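Local structure of alkaline serine protease (Pseudoalteromonas sp., 1Y9Z) at residues 124-129 with 149-154. The protein probably hydrolyses peptide bonds as a subtilisin-like serine endopeptidase of a cold-adapted Antarctic bacterium. Residues are numbered along the deposited sequence; the frame is centred on the assembly and turned at random.
Sequences NVVTMS and NGVLLI. With PMS (phenylmethanesulfonic acid), chain H.
Four backbone hydrogen bonds join two parallel strands: Leu152 N donates to Asn124 O, Val126 N to Leu152 O at 2.9 Å with an N-H...O angle of 168°, Ile154 N to Val126 O at 3.1 Å, and Met128 N closes the series on Ile154 O at 2.8 Å. A weaker CA-H...O contact from Val125 CA adds a second approach to Leu152 O. Where the strands begin, a water accepts from Asn124 ND2 and donates to Gly150 O, while Asn124 OD1 is held by Thr25 N.

Apolar packing splits between the two faces. On one, Val126 CG2 meets Val151 CG1 at 3.7 Å, and Leu153 CD2 comes 3.8 Å from Val126 CB, the two side chains lying side by side and pointing the same way. The bend of Met128 at chi3 (-81°) swings its CE back to within 4.2 Å of Leu153 CB. On the other, Val125 CG1, anti to its backbone N, reaches Ile154 CD1.

Ser129, just past the strand, lines the phenylmethanesulfonic acid pocket, its O 3.2 Å from ligand atom C6. Strands 125-128 and 152-156 belong to a beta-alpha-beta unit connected through helix 137-148, which is closed by a Schellman motif with Gly150 as its positive-phi residue. Strands 25-30 and 174-180 flank the pair in the largely parallel sheet of the subtilisin-like domain. Helix 368-385 packs on the Val125 and Thr127 face, where Thr127 OG1 bonds Ser376 OG.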
loop_
_atom_site.group_PDB
_atom_site.type_symbol
_atom_site.label_atom_id
_atom_site.label_comp_id
_atom_site.label_asym_id
_atom_site.label_seq_id
_atom_site.Cartn_x
_atom_site.Cartn_y
_atom_site.Cartn_z
ATOM N N ASN A 124 -10.269 -19.549 3.828
ATOM C CA ASN A 124 -9.847 -19.713 5.216
ATOM C C ASN A 124 -9.644 -18.297 5.741
ATOM O O ASN A 124 -9.854 -18.014 6.919
ATOM C CB ASN A 124 -8.516 -20.460 5.310
ATOM C CG ASN A 124 -8.580 -21.844 4.713
ATOM O OD1 ASN A 124 -7.874 -22.148 3.752
ATOM N ND2 ASN A 124 -9.423 -22.698 5.281
ATOM N N VAL A 125 -9.213 -17.417 4.840
ATOM C CA VAL A 125 -8.968 -16.019 5.156
ATOM C C VAL A 125 -9.772 -15.151 4.197
ATOM O O VAL A 125 -9.800 -15.407 2.993
ATOM C CB VAL A 125 -7.470 -15.653 4.989
ATOM C CG1 VAL A 125 -7.250 -14.179 5.314
ATOM C CG2 VAL A 125 -6.609 -16.535 5.883
ATOM N N VAL A 126 -10.446 -14.142 4.737
ATOM C CA VAL A 126 -11.217 -13.217 3.919
ATOM C C VAL A 126 -10.651 -11.835 4.206
ATOM O O VAL A 126 -10.692 -11.359 5.346
ATOM C CB VAL A 126 -12.719 -13.257 4.263
ATOM C CG1 VAL A 126 -13.467 -12.214 3.447
ATOM C CG2 VAL A 126 -13.278 -14.647 3.966
ATOM N N THR A 127 -10.103 -11.202 3.174
ATOM C CA THR A 127 -9.499 -9.891 3.326
ATOM C C THR A 127 -10.369 -8.826 2.659
ATOM O O THR A 127 -10.780 -8.960 1.501
ATOM C CB THR A 127 -8.049 -9.913 2.767
ATOM O OG1 THR A 127 -7.380 -8.694 3.101
ATOM C CG2 THR A 127 -8.047 -10.116 1.259
ATOM N N MET A 128 -10.654 -7.770 3.414
ATOM C CA MET A 128 -11.529 -6.704 2.950
ATOM C C MET A 128 -10.932 -5.310 3.089
ATOM O O MET A 128 -10.983 -4.699 4.160
ATOM C CB MET A 128 -12.852 -6.798 3.718
ATOM C CG MET A 128 -13.508 -8.168 3.576
ATOM S SD MET A 128 -14.858 -8.526 4.726
ATOM C CE MET A 128 -13.945 -9.002 6.182
ATOM N N SER A 129 -10.356 -4.814 1.998
ATOM C CA SER A 129 -9.777 -3.478 1.983
ATOM C C SER A 129 -10.898 -2.531 1.597
ATOM O O SER A 129 -10.875 -1.900 0.540
ATOM C CB SER A 129 -8.633 -3.402 0.971
ATOM O OG SER A 129 -7.490 -4.083 1.456
ATOM N N ASN A 149 -16.544 -20.159 13.156
ATOM C CA ASN A 149 -16.505 -21.366 12.338
ATOM C C ASN A 149 -15.094 -21.619 11.820
ATOM O O ASN A 149 -14.841 -22.627 11.164
ATOM C CB ASN A 149 -17.472 -21.272 11.154
ATOM C CG ASN A 149 -18.921 -21.440 11.569
ATOM O OD1 ASN A 149 -19.212 -21.942 12.653
ATOM N ND2 ASN A 149 -19.837 -21.033 10.696
ATOM N N GLY A 150 -14.179 -20.693 12.099
ATOM C CA GLY A 150 -12.803 -20.876 11.669
ATOM C C GLY A 150 -12.286 -20.019 10.528
ATOM O O GLY A 150 -11.201 -20.284 10.008
ATOM N N VAL A 151 -13.039 -18.996 10.134
ATOM C CA VAL A 151 -12.607 -18.116 9.049
ATOM C C VAL A 151 -11.991 -16.840 9.611
ATOM O O VAL A 151 -12.626 -16.134 10.397
ATOM C CB VAL A 151 -13.790 -17.734 8.136
ATOM C CG1 VAL A 151 -13.309 -16.826 7.009
ATOM C CG2 VAL A 151 -14.436 -18.988 7.575
ATOM N N LEU A 152 -10.754 -16.550 9.216
ATOM C CA LEU A 152 -10.064 -15.350 9.685
ATOM C C LEU A 152 -10.493 -14.157 8.834
ATOM O O LEU A 152 -10.355 -14.172 7.607
ATOM C CB LEU A 152 -8.543 -15.543 9.603
ATOM C CG LEU A 152 -7.643 -14.411 10.116
ATOM C CD1 LEU A 152 -7.888 -14.168 11.598
ATOM C CD2 LEU A 152 -6.186 -14.788 9.886
ATOM N N LEU A 153 -11.014 -13.128 9.499
ATOM C CA LEU A 153 -11.494 -11.920 8.836
ATOM C C LEU A 153 -10.565 -10.744 9.122
ATOM O O LEU A 153 -10.255 -10.450 10.280
ATOM C CB LEU A 153 -12.911 -11.599 9.319
ATOM C CG LEU A 153 -13.916 -12.753 9.231
ATOM C CD1 LEU A 153 -15.229 -12.334 9.868
ATOM C CD2 LEU A 153 -14.123 -13.159 7.774
ATOM N N ILE A 154 -10.141 -10.063 8.061
ATOM C CA ILE A 154 -9.222 -8.937 8.175
ATOM C C ILE A 154 -9.714 -7.784 7.298
ATOM O O ILE A 154 -10.112 -8.000 6.156
ATOM C CB ILE A 154 -7.803 -9.379 7.737
ATOM C CG1 ILE A 154 -7.342 -10.547 8.618
ATOM C CG2 ILE A 154 -6.824 -8.220 7.834
ATOM C CD1 ILE A 154 -6.089 -11.246 8.125
HETATM C C PMS H . -10.308 2.374 1.035
HETATM S S PMS H . -9.480 1.291 2.226
HETATM C C1 PMS H . -11.719 1.885 0.625
HETATM C C2 PMS H . -12.849 2.346 1.394
HETATM C C3 PMS H . -14.170 1.919 1.048
HETATM C C4 PMS H . -14.316 1.025 -0.083
HETATM C C5 PMS H . -13.211 0.568 -0.842
HETATM C C6 PMS H . -11.873 0.967 -0.535
HETATM O O2S PMS H . -10.500 0.770 3.130
HETATM O O1S PMS H . -8.495 2.043 2.966
HETATM O O HOH W 1 -10.836 -22.008 7.793
#